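Local coordinates for protein Ufm1-specific protease (PDB 5EJJ) that cleaves, as a thiol protease, the peptide bond at the C-terminal glycine of the ubiquitin-like modifier Ufm1, and helps odorant receptors reach the cilia of olfactory neurons, at residues Thr275-Arg280 against Thr308-Asn313; Leu304-Lys309 against Leu335-Ala340; Val505-Asn508 against Glu513-Phe516. All coordinates share one frame; numbering follows the deposited sequence.

Contact 1 (Thr275-Arg280 against Thr308-Asn313); sequences TVNGIR and TKWTDN
Trp310 carries the contact from its side alone, its indole reaching across to Asn277 and Gly278 on the last turns of helix 253-280. Thr308 and Lys309 lead the chain up to it; Thr308 turns its OG1 to Thr289. At Trp310 the CA-CB bond already points at the helix, and the six-membered part of the ring makes the touch. Trp310 CZ2 lies 3.5 Å from Gly278 CA. With no side chain on Gly278, the indole comes against the helix backbone, Gly278 CA and Trp310 CA being 8.4 Å apart. Further round the ring, Asn277 ND2 comes to the indole edge, near its plane, 3.7 Å from Trp310 CH2. Asn277 has its CG anti to the backbone N (chi1 -162°), which brings the amide nearer than its CB direction would suggest, with amide and ring planes 34° apart. A large, flat residue suits this place because it also meets Arg283 in a cation-pi contact and Tyr318 edge-to-face. Next, Thr311 caps Glu314 N through OG1, and Asp312 and Asn313 begin the following helix. So a tryptophan just ahead of a threonine N-cap spans from the loop entering helix 312-325 to a glycine in the C-terminal part of helix 253-280.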
ATOM      1  N   THR A 275     -20.568  -1.065  10.506  1.00 25.34           N
ATOM      2  CA  THR A 275     -21.987  -0.742  10.476  1.00 25.65           C
ATOM      3  C   THR A 275     -22.562  -0.509  11.868  1.00 22.70           C
ATOM      4  O   THR A 275     -23.145   0.536  12.120  1.00 22.66           O
ATOM      5  CB  THR A 275     -22.770  -1.847   9.775  1.00 22.22           C
ATOM      6  OG1 THR A 275     -22.362  -1.891   8.401  1.00 18.40           O
ATOM      7  CG2 THR A 275     -24.247  -1.560   9.854  1.00 26.73           C
ATOM      8  N   VAL A 276     -22.393  -1.487  12.756  1.00 21.50           N
ATOM      9  CA  VAL A 276     -22.806  -1.345  14.146  1.00 23.91           C
ATOM     10  C   VAL A 276     -22.267  -0.048  14.748  1.00 28.22           C
ATOM     11  O   VAL A 276     -23.022   0.731  15.310  1.00 34.90           O
ATOM     12  CB  VAL A 276     -22.374  -2.559  15.015  1.00 22.43           C
ATOM     13  CG1 VAL A 276     -22.330  -2.188  16.490  1.00 25.85           C
ATOM     14  CG2 VAL A 276     -23.310  -3.725  14.801  1.00 23.34           C
ATOM     15  N   ASN A 277     -20.964   0.180  14.618  1.00 27.05           N
ATOM     16  CA  ASN A 277     -20.326   1.409  15.072  1.00 26.39           C
ATOM     17  C   ASN A 277     -21.063   2.673  14.627  1.00 26.15           C
ATOM     18  O   ASN A 277     -21.324   3.561  15.428  1.00 30.91           O
ATOM     19  CB  ASN A 277     -18.880   1.454  14.562  1.00 30.87           C
ATOM     20  CG  ASN A 277     -18.013   2.449  15.320  1.00 35.50           C
ATOM     21  OD1 ASN A 277     -17.688   2.220  16.485  1.00 45.16           O
ATOM     22  ND2 ASN A 277     -17.617   3.546  14.660  1.00 29.97           N
ATOM     23  N   GLY A 278     -21.394   2.763  13.350  1.00 24.95           N
ATOM     24  CA  GLY A 278     -22.106   3.928  12.847  1.00 32.16           C
ATOM     25  C   GLY A 278     -23.540   4.033  13.361  1.00 35.05           C
ATOM     26  O   GLY A 278     -24.102   5.119  13.460  1.00 36.48           O
ATOM     27  N   ILE A 279     -24.140   2.893  13.676  1.00 33.53           N
ATOM     28  CA  ILE A 279     -25.476   2.861  14.247  1.00 34.32           C
ATOM     29  C   ILE A 279     -25.446   3.428  15.663  1.00 34.72           C
ATOM     30  O   ILE A 279     -26.190   4.355  15.977  1.00 40.28           O
ATOM     31  CB  ILE A 279     -26.024   1.426  14.269  1.00 33.08           C
ATOM     32  CG1 ILE A 279     -26.529   1.019  12.891  1.00 27.66           C
ATOM     33  CG2 ILE A 279     -27.136   1.273  15.284  1.00 38.43           C
ATOM     34  CD1 ILE A 279     -26.975  -0.423  12.872  1.00 31.14           C
ATOM     35  N   ARG A 280     -24.572   2.874  16.500  1.00 31.19           N
ATOM     36  CA  ARG A 280     -24.358   3.350  17.864  1.00 33.61           C
ATOM     37  C   ARG A 280     -23.950   4.824  17.916  1.00 34.94           C
ATOM     38  O   ARG A 280     -24.094   5.496  18.940  1.00 37.41           O
ATOM     39  CB  ARG A 280     -23.266   2.528  18.547  1.00 32.11           C
ATOM     40  CG  ARG A 280     -23.491   1.041  18.573  1.00 35.30           C
ATOM     41  CD  ARG A 280     -23.447   0.573  20.000  1.00 44.37           C
ATOM     42  NE  ARG A 280     -23.132  -0.844  20.125  1.00 59.13           N
ATOM     43  CZ  ARG A 280     -21.895  -1.337  20.184  1.00 59.84           C
ATOM     44  NH1 ARG A 280     -20.846  -0.516  20.112  1.00 52.24           N
ATOM     45  NH2 ARG A 280     -21.709  -2.652  20.316  1.00 48.90           N
ATOM     46  N   THR A 308     -18.300   4.992   3.679  1.00 31.04           N
ATOM     47  CA  THR A 308     -18.200   6.105   2.737  1.00 32.24           C
ATOM     48  C   THR A 308     -19.468   6.965   2.575  1.00 40.46           C
ATOM     49  O   THR A 308     -19.483   7.917   1.776  1.00 39.13           O
ATOM     50  CB  THR A 308     -17.757   5.620   1.353  1.00 33.85           C
ATOM     51  OG1 THR A 308     -18.386   4.356   1.059  1.00 27.15           O
ATOM     52  CG2 THR A 308     -16.243   5.495   1.302  1.00 26.72           C
ATOM     53  N   LYS A 309     -20.524   6.634   3.314  1.00 38.67           N
ATOM     54  CA  LYS A 309     -21.709   7.478   3.317  1.00 34.17           C
ATOM     55  C   LYS A 309     -21.768   8.349   4.561  1.00 37.86           C
ATOM     56  O   LYS A 309     -22.713   9.100   4.734  1.00 46.38           O
ATOM     57  CB  LYS A 309     -22.984   6.652   3.176  1.00 41.42           C
ATOM     58  CG  LYS A 309     -23.225   6.121   1.759  1.00 47.76           C
ATOM     59  CD  LYS A 309     -23.337   7.239   0.723  1.00 52.43           C
ATOM     60  CE  LYS A 309     -23.540   6.690  -0.690  1.00 56.16           C
ATOM     61  NZ  LYS A 309     -23.740   7.782  -1.699  1.00 69.47           N
ATOM     62  N   TRP A 310     -20.760   8.251   5.423  1.00 37.65           N
ATOM     63  CA  TRP A 310     -20.591   9.206   6.522  1.00 37.98           C
ATOM     64  C   TRP A 310     -20.199  10.597   5.976  1.00 45.90           C
ATOM     65  O   TRP A 310     -19.908  10.766   4.777  1.00 38.52           O
ATOM     66  CB  TRP A 310     -19.524   8.711   7.513  1.00 37.27           C
ATOM     67  CG  TRP A 310     -19.913   7.499   8.348  1.00 33.59           C
ATOM     68  CD1 TRP A 310     -21.087   6.808   8.299  1.00 34.49           C
ATOM     69  CD2 TRP A 310     -19.118   6.853   9.355  1.00 34.32           C
ATOM     70  NE1 TRP A 310     -21.077   5.777   9.211  1.00 31.61           N
ATOM     71  CE2 TRP A 310     -19.875   5.781   9.866  1.00 32.79           C
ATOM     72  CE3 TRP A 310     -17.835   7.069   9.865  1.00 34.81           C
ATOM     73  CZ2 TRP A 310     -19.395   4.937  10.859  1.00 28.95           C
ATOM     74  CZ3 TRP A 310     -17.367   6.230  10.856  1.00 29.72           C
ATOM     75  CH2 TRP A 310     -18.142   5.182  11.341  1.00 27.61           C
ATOM     76  N   THR A 311     -20.193  11.601   6.851  1.00 51.05           N
ATOM     77  CA  THR A 311     -19.735  12.933   6.444  1.00 53.61           C
ATOM     78  C   THR A 311     -18.231  12.899   6.199  1.00 48.86           C
ATOM     79  O   THR A 311     -17.522  12.122   6.848  1.00 46.43           O
ATOM     80  CB  THR A 311     -19.999  13.999   7.528  1.00 53.37           C
ATOM     81  OG1 THR A 311     -19.007  13.898   8.558  1.00 53.42           O
ATOM     82  CG2 THR A 311     -21.382  13.830   8.132  1.00 52.20           C
ATOM     83  N   ASP A 312     -17.747  13.747   5.290  1.00 49.35           N
ATOM     84  CA  ASP A 312     -16.304  13.871   5.039  1.00 50.23           C
ATOM     85  C   ASP A 312     -15.517  13.977   6.340  1.00 49.06           C
ATOM     86  O   ASP A 312     -14.431  13.408   6.476  1.00 49.81           O
ATOM     87  CB  ASP A 312     -15.982  15.077   4.151  1.00 46.31           C
ATOM     88  CG  ASP A 312     -16.389  14.861   2.708  1.00 60.74           C
ATOM     89  OD1 ASP A 312     -17.559  15.144   2.362  1.00 68.78           O
ATOM     90  OD2 ASP A 312     -15.538  14.398   1.918  1.00 65.34           O
ATOM     91  N   ASN A 313     -16.075  14.686   7.308  1.00 45.00           N
ATOM     92  CA  ASN A 313     -15.379  14.844   8.558  1.00 45.08           C
ATOM     93  C   ASN A 313     -15.398  13.563   9.363  1.00 46.32           C
ATOM     94  O   ASN A 313     -14.401  13.184   9.989  1.00 48.26           O
ATOM     95  CB  ASN A 313     -15.979  15.972   9.382  1.00 51.07           C
ATOM     96  CG  ASN A 313     -15.034  16.441  10.461  1.00 50.06           C
ATOM     97  OD1 ASN A 313     -13.994  17.032  10.155  1.00 49.29           O
ATOM     98  ND2 ASN A 313     -15.366  16.161  11.727  1.00 39.31           N
TER

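Contact 2 (Leu304-Lys309 against Leu335-Ala340); sequences LQLPTK and LRLSQA
Leu304 and Leu306 lie in strand 302-306 and meet a loop whose backbone never pairs with theirs. The CA atoms stay well apart, 9.4 Å for Leu304 and Leu335 and 8.7 Å for Leu306 and Leu337, a spacing filled by side chains. At Pro307 the first chain bends in an inverse gamma turn. The loop is braced internally at Arg336 and Gln339: Gln339 N bonds to Arg336 O, while Arg336 N gives a nearly straight bond to Gln339 OE1 (3.2 Å, 168°), the donor standing 30° off the plane of the Gln339 side-chain carbonyl. Glutamine suits that position, its NE2 being held by Pro333 O.

Across the contact everything is apolar. Leu304 and Leu335 cross at about a right angle, CD1 of Leu304 lying 4.2 Å from CD2 of Leu335. Each holds CG anti to its carbonyl carbon (chi1 near -60°), sending a leucine's branched end across the gap. Leu306 instead runs past Leu337 in the opposite direction, their CD1 atoms 4.1 Å apart. The second methyl of Leu337, CD2, meets Thr308 CG2 at 3.7 Å, so the forked end of this leucine touches two residues. Threonine serves both needs at the edge of the patch, its methyl facing Leu337 and its OG1 bonded to Thr289.

Around this row, Tyr293 of strand 289-293 touches Leu306 and Leu335, and Leu322 of helix 312-325 touches Leu304 and Leu335. The leucines fasten the loop after that helix onto the two-stranded sheet 289-293/302-306, whose Gln305 is bonded to Arg267 and Asn270 of helix 253-280.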
ATOM      1  N   LEU A 304     -10.212  -3.577   4.557  1.00  9.64           N
ATOM      2  CA  LEU A 304     -11.148  -2.768   5.303  1.00 10.40           C
ATOM      3  C   LEU A 304     -12.403  -2.481   4.510  1.00 12.69           C
ATOM      4  O   LEU A 304     -12.356  -2.236   3.300  1.00 12.87           O
ATOM      5  CB  LEU A 304     -10.496  -1.447   5.706  1.00 10.04           C
ATOM      6  CG  LEU A 304      -9.263  -1.490   6.604  1.00  7.72           C
ATOM      7  CD1 LEU A 304      -8.679  -0.108   6.717  1.00  8.26           C
ATOM      8  CD2 LEU A 304      -9.615  -2.050   7.969  1.00  7.16           C
ATOM      9  N   GLN A 305     -13.527  -2.536   5.215  1.00 15.15           N
ATOM     10  CA  GLN A 305     -14.802  -2.029   4.732  1.00 15.82           C
ATOM     11  C   GLN A 305     -14.868  -0.589   5.211  1.00 17.20           C
ATOM     12  O   GLN A 305     -14.745  -0.328   6.418  1.00 18.33           O
ATOM     13  CB  GLN A 305     -15.933  -2.835   5.342  1.00 15.71           C
ATOM     14  CG  GLN A 305     -15.780  -4.293   5.085  1.00 12.62           C
ATOM     15  CD  GLN A 305     -15.765  -4.559   3.612  1.00 15.99           C
ATOM     16  OE1 GLN A 305     -14.728  -4.881   3.043  1.00 18.72           O
ATOM     17  NE2 GLN A 305     -16.913  -4.388   2.966  1.00 18.09           N
ATOM     18  N   LEU A 306     -15.008   0.346   4.269  1.00 18.88           N
ATOM     19  CA  LEU A 306     -14.956   1.780   4.592  1.00 19.89           C
ATOM     20  C   LEU A 306     -16.335   2.452   4.611  1.00 21.41           C
ATOM     21  O   LEU A 306     -17.124   2.308   3.669  1.00 22.20           O
ATOM     22  CB  LEU A 306     -14.056   2.495   3.600  1.00 16.43           C
ATOM     23  CG  LEU A 306     -12.601   2.085   3.646  1.00 13.23           C
ATOM     24  CD1 LEU A 306     -11.877   2.790   2.544  1.00 14.07           C
ATOM     25  CD2 LEU A 306     -12.026   2.443   5.000  1.00 13.54           C
ATOM     26  N   PRO A 307     -16.634   3.180   5.694  1.00 20.30           N
ATOM     27  CA  PRO A 307     -17.918   3.883   5.819  1.00 26.08           C
ATOM     28  C   PRO A 307     -17.968   5.142   4.954  1.00 31.23           C
ATOM     29  O   PRO A 307     -17.717   6.236   5.443  1.00 38.39           O
ATOM     30  CB  PRO A 307     -17.989   4.237   7.313  1.00 24.33           C
ATOM     31  CG  PRO A 307     -16.569   4.233   7.783  1.00 25.54           C
ATOM     32  CD  PRO A 307     -15.840   3.218   6.933  1.00 20.94           C
ATOM     33  N   THR A 308     -18.300   4.992   3.679  1.00 31.04           N
ATOM     34  CA  THR A 308     -18.200   6.105   2.737  1.00 32.24           C
ATOM     35  C   THR A 308     -19.468   6.965   2.575  1.00 40.46           C
ATOM     36  O   THR A 308     -19.483   7.917   1.776  1.00 39.13           O
ATOM     37  CB  THR A 308     -17.757   5.620   1.353  1.00 33.85           C
ATOM     38  OG1 THR A 308     -18.386   4.356   1.059  1.00 27.15           O
ATOM     39  CG2 THR A 308     -16.243   5.495   1.302  1.00 26.72           C
ATOM     40  N   LYS A 309     -20.524   6.634   3.314  1.00 38.67           N
ATOM     41  CA  LYS A 309     -21.709   7.478   3.317  1.00 34.17           C
ATOM     42  C   LYS A 309     -21.768   8.349   4.561  1.00 37.86           C
ATOM     43  O   LYS A 309     -22.713   9.100   4.734  1.00 46.38           O
ATOM     44  CB  LYS A 309     -22.984   6.652   3.176  1.00 41.42           C
ATOM     45  CG  LYS A 309     -23.225   6.121   1.759  1.00 47.76           C
ATOM     46  CD  LYS A 309     -23.337   7.239   0.723  1.00 52.43           C
ATOM     47  CE  LYS A 309     -23.540   6.690  -0.690  1.00 56.16           C
ATOM     48  NZ  LYS A 309     -23.740   7.782  -1.699  1.00 69.47           N
ATOM     49  N   LEU A 335      -4.777   5.742   4.255  1.00 22.34           N
ATOM     50  CA  LEU A 335      -6.015   4.995   3.997  1.00 18.80           C
ATOM     51  C   LEU A 335      -7.044   5.753   3.176  1.00 25.12           C
ATOM     52  O   LEU A 335      -8.252   5.565   3.356  1.00 27.45           O
ATOM     53  CB  LEU A 335      -6.669   4.597   5.321  1.00 16.52           C
ATOM     54  CG  LEU A 335      -5.809   3.763   6.268  1.00 17.91           C
ATOM     55  CD1 LEU A 335      -6.517   3.600   7.577  1.00 15.62           C
ATOM     56  CD2 LEU A 335      -5.507   2.412   5.648  1.00 15.67           C
ATOM     57  N   ARG A 336      -6.596   6.631   2.289  1.00 24.67           N
ATOM     58  CA  ARG A 336      -7.545   7.333   1.442  1.00 23.32           C
ATOM     59  C   ARG A 336      -7.977   6.410   0.329  1.00 25.14           C
ATOM     60  O   ARG A 336      -7.182   5.615  -0.169  1.00 24.88           O
ATOM     61  CB  ARG A 336      -6.922   8.584   0.854  1.00 27.54           C
ATOM     62  CG  ARG A 336      -6.315   9.481   1.893  1.00 33.50           C
ATOM     63  CD  ARG A 336      -7.383  10.075   2.767  1.00 37.29           C
ATOM     64  NE  ARG A 336      -8.316  10.866   1.972  1.00 48.15           N
ATOM     65  CZ  ARG A 336      -8.142  12.153   1.675  1.00 50.50           C
ATOM     66  NH1 ARG A 336      -7.060  12.805   2.122  1.00 47.56           N
ATOM     67  NH2 ARG A 336      -9.056  12.780   0.933  1.00 45.02           N
ATOM     68  N   LEU A 337      -9.240   6.527  -0.062  1.00 27.72           N
ATOM     69  CA  LEU A 337      -9.814   5.740  -1.146  1.00 25.66           C
ATOM     70  C   LEU A 337      -8.886   5.706  -2.354  1.00 25.19           C
ATOM     71  O   LEU A 337      -8.751   4.697  -3.044  1.00 24.92           O
ATOM     72  CB  LEU A 337     -11.157   6.353  -1.530  1.00 27.19           C
ATOM     73  CG  LEU A 337     -12.313   5.421  -1.875  1.00 27.33           C
ATOM     74  CD1 LEU A 337     -12.061   4.007  -1.380  1.00 27.70           C
ATOM     75  CD2 LEU A 337     -13.581   5.994  -1.267  1.00 28.64           C
ATOM     76  N   SER A 338      -8.231   6.838  -2.574  1.00 32.82           N
ATOM     77  CA  SER A 338      -7.292   7.046  -3.669  1.00 29.06           C
ATOM     78  C   SER A 338      -6.046   6.155  -3.573  1.00 25.08           C
ATOM     79  O   SER A 338      -5.357   5.908  -4.573  1.00 20.79           O
ATOM     80  CB  SER A 338      -6.894   8.522  -3.657  1.00 31.66           C
ATOM     81  OG  SER A 338      -5.519   8.685  -3.953  1.00 40.89           O
ATOM     82  N   GLN A 339      -5.768   5.674  -2.361  1.00 25.66           N
ATOM     83  CA  GLN A 339      -4.565   4.904  -2.084  1.00 22.85           C
ATOM     84  C   GLN A 339      -4.779   3.384  -2.119  1.00 26.63           C
ATOM     85  O   GLN A 339      -3.806   2.608  -2.088  1.00 25.83           O
ATOM     86  CB  GLN A 339      -4.036   5.276  -0.717  1.00 20.14           C
ATOM     87  CG  GLN A 339      -3.759   6.716  -0.559  1.00 20.89           C
ATOM     88  CD  GLN A 339      -2.985   7.006   0.708  1.00 22.79           C
ATOM     89  OE1 GLN A 339      -3.548   7.495   1.689  1.00 22.81           O
ATOM     90  NE2 GLN A 339      -1.680   6.714   0.693  1.00 20.48           N
ATOM     91  N   ALA A 340      -6.046   2.966  -2.160  1.00 23.83           N
ATOM     92  CA  ALA A 340      -6.395   1.552  -2.165  1.00 18.37           C
ATOM     93  C   ALA A 340      -5.843   0.872  -3.408  1.00 17.57           C
ATOM     94  O   ALA A 340      -5.902   1.417  -4.498  1.00 18.86           O
ATOM     95  CB  ALA A 340      -7.876   1.395  -2.099  1.00 18.25           C
TER

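Contact 3 (Val505-Asn508 against Glu513-Phe516); sequences VDFN and ETKF
A beta hairpin of the peptidase C78 domain, strands 499-507 and 514-519, brings Val505-Asn508 alongside Glu513-Phe516. The strands run antiparallel, 171° between their directions and 4.5 Å between their axes. Asp506 and Lys515 form the hydrogen-bonded pair: Asp506 N donates to Lys515 O at 2.9 Å, and Lys515 N returns a bond to Asp506 O at 3.1 Å. Toward the turn, Asn508 N adds a weak bond to Glu513 O.

Val505 and Phe516, like Phe507 and Thr514, are non-hydrogen-bonded pairs, with all four side chains on one face. Val505 CG1 meets the Phe516 ring obliquely, 3.9 Å from CD1. Phe507 and Thr514 lie side by side, Thr514 CG2 coming 3.5 Å from Phe507 CD1; with CG2 anti to its carbonyl carbon, Thr514 offers its methyl rather than its hydroxyl. This largely apolar face is covered in part by helix 477-484, whose Leu480 touches Val505 and Phe516.

On the other face, Asp506 and Lys515 bring their CB atoms to 3.6 Å, yet the lysine chain bends away (chi3 62°), leaving NZ 6.2 Å from Asp506 OD1. The buried carboxylate is met instead by Gly370 N, with weaker bonds from Val369 N and Gln367 NE2. These N-H groups probably stabilise its negative charge, tying the hairpin to the chain entering strand 371-374.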
ATOM      1  N   VAL A 505      18.833   9.095  -6.073  1.00 50.62           N
ATOM      2  CA  VAL A 505      20.260   9.299  -6.231  1.00 53.12           C
ATOM      3  C   VAL A 505      21.077   8.098  -5.680  1.00 60.70           C
ATOM      4  O   VAL A 505      20.554   7.274  -4.929  1.00 57.56           O
ATOM      5  CB  VAL A 505      20.671  10.642  -5.595  1.00 47.22           C
ATOM      6  CG1 VAL A 505      20.133  11.780  -6.425  1.00 47.09           C
ATOM      7  CG2 VAL A 505      20.131  10.752  -4.192  1.00 48.01           C
ATOM      8  N   ASP A 506      22.338   7.983  -6.096  1.00 66.24           N
ATOM      9  CA  ASP A 506      23.252   6.939  -5.619  1.00 65.91           C
ATOM     10  C   ASP A 506      24.546   7.633  -5.185  1.00 66.94           C
ATOM     11  O   ASP A 506      25.509   7.698  -5.946  1.00 66.47           O
ATOM     12  CB  ASP A 506      23.541   5.929  -6.743  1.00 69.98           C
ATOM     13  CG  ASP A 506      24.017   4.567  -6.224  1.00 68.97           C
ATOM     14  OD1 ASP A 506      23.958   3.570  -7.000  1.00 60.59           O
ATOM     15  OD2 ASP A 506      24.439   4.502  -5.046  1.00 68.34           O
ATOM     16  N   PHE A 507      24.554   8.156  -3.961  1.00 70.03           N
ATOM     17  CA  PHE A 507      25.594   9.077  -3.503  1.00 69.38           C
ATOM     18  C   PHE A 507      26.572   8.481  -2.479  1.00 78.15           C
ATOM     19  O   PHE A 507      26.173   8.038  -1.401  1.00 76.77           O
ATOM     20  CB  PHE A 507      24.938  10.338  -2.938  1.00 60.25           C
ATOM     21  CG  PHE A 507      25.906  11.315  -2.346  1.00 66.60           C
ATOM     22  CD1 PHE A 507      27.105  11.600  -2.984  1.00 71.40           C
ATOM     23  CD2 PHE A 507      25.606  11.974  -1.163  1.00 68.43           C
ATOM     24  CE1 PHE A 507      27.994  12.507  -2.443  1.00 74.71           C
ATOM     25  CE2 PHE A 507      26.489  12.889  -0.617  1.00 72.96           C
ATOM     26  CZ  PHE A 507      27.684  13.154  -1.255  1.00 77.77           C
ATOM     27  N   ASN A 508      27.859   8.515  -2.828  1.00 82.92           N
ATOM     28  CA  ASN A 508      28.956   7.987  -2.005  1.00 84.99           C
ATOM     29  C   ASN A 508      29.814   9.135  -1.433  1.00 86.64           C
ATOM     30  O   ASN A 508      30.745   9.593  -2.091  1.00 90.69           O
ATOM     31  CB  ASN A 508      29.808   7.059  -2.887  1.00 84.45           C
ATOM     32  CG  ASN A 508      30.901   6.324  -2.122  1.00 84.58           C
ATOM     33  OD1 ASN A 508      31.550   6.876  -1.233  1.00 86.55           O
ATOM     34  ND2 ASN A 508      31.122   5.067  -2.492  1.00 76.84           N
ATOM     35  N   GLU A 513      31.618   9.854  -5.966  1.00 84.85           N
ATOM     36  CA  GLU A 513      30.953   9.359  -7.174  1.00 82.42           C
ATOM     37  C   GLU A 513      29.438   9.425  -6.987  1.00 85.42           C
ATOM     38  O   GLU A 513      28.928   9.111  -5.911  1.00 85.50           O
ATOM     39  CB  GLU A 513      31.389   7.928  -7.509  1.00 73.66           C
ATOM     40  CG  GLU A 513      30.850   7.425  -8.853  1.00 79.18           C
ATOM     41  CD  GLU A 513      31.058   5.925  -9.070  1.00 91.33           C
ATOM     42  OE1 GLU A 513      30.562   5.382 -10.089  1.00 84.50           O
ATOM     43  OE2 GLU A 513      31.717   5.287  -8.222  1.00 95.53           O
ATOM     44  N   THR A 514      28.724   9.854  -8.025  1.00 82.68           N
ATOM     45  CA  THR A 514      27.285  10.094  -7.921  1.00 76.29           C
ATOM     46  C   THR A 514      26.514   9.554  -9.125  1.00 68.13           C
ATOM     47  O   THR A 514      26.890   9.798 -10.269  1.00 68.96           O
ATOM     48  CB  THR A 514      26.982  11.601  -7.786  1.00 78.74           C
ATOM     49  OG1 THR A 514      27.694  12.321  -8.802  1.00 81.22           O
ATOM     50  CG2 THR A 514      27.400  12.122  -6.409  1.00 74.69           C
ATOM     51  N   LYS A 515      25.438   8.818  -8.860  1.00 65.48           N
ATOM     52  CA  LYS A 515      24.553   8.356  -9.927  1.00 67.68           C
ATOM     53  C   LYS A 515      23.111   8.855  -9.728  1.00 68.27           C
ATOM     54  O   LYS A 515      22.740   9.290  -8.636  1.00 63.82           O
ATOM     55  CB  LYS A 515      24.599   6.829 -10.075  1.00 65.45           C
ATOM     56  CG  LYS A 515      25.998   6.268 -10.305  1.00 72.37           C
ATOM     57  CD  LYS A 515      25.959   4.865 -10.914  1.00 79.90           C
ATOM     58  CE  LYS A 515      25.293   4.873 -12.295  1.00 77.59           C
ATOM     59  NZ  LYS A 515      25.419   3.569 -13.030  1.00 69.52           N
ATOM     60  N   PHE A 516      22.305   8.796 -10.789  1.00 67.68           N
ATOM     61  CA  PHE A 516      20.955   9.357 -10.771  1.00 54.20           C
ATOM     62  C   PHE A 516      19.927   8.388 -11.347  1.00 57.84           C
ATOM     63  O   PHE A 516      20.123   7.845 -12.441  1.00 59.08           O
ATOM     64  CB  PHE A 516      20.915  10.656 -11.575  1.00 50.52           C
ATOM     65  CG  PHE A 516      21.677  11.786 -10.951  1.00 50.17           C
ATOM     66  CD1 PHE A 516      21.050  12.673 -10.092  1.00 53.43           C
ATOM     67  CD2 PHE A 516      23.013  11.974 -11.233  1.00 50.42           C
ATOM     68  CE1 PHE A 516      21.746  13.722  -9.517  1.00 51.64           C
ATOM     69  CE2 PHE A 516      23.712  13.019 -10.664  1.00 55.02           C
ATOM     70  CZ  PHE A 516      23.078  13.892  -9.801  1.00 56.69           C
TER

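Overall arrangement
Following the chain from the N terminus, contact 1 comes first: it closes the excursion from the end of helix 253-280 through strands 289-293 and 302-306 to the start of helix 312-325. Contact 2 opens before that loop is finished, since 304-309 and 308-313 share Thr308 and Lys309, and it closes round helix 312-325. The two loops therefore interlock rather than nest, their centres 12 Å apart, and join two helices, a small sheet and a loop within the one UfSP2-type family region. Contact 3 follows in series, a short hairpin closure in the C78 protease region, with nearest atoms about 22 Å from contact 2 and 36 Å from contact 1.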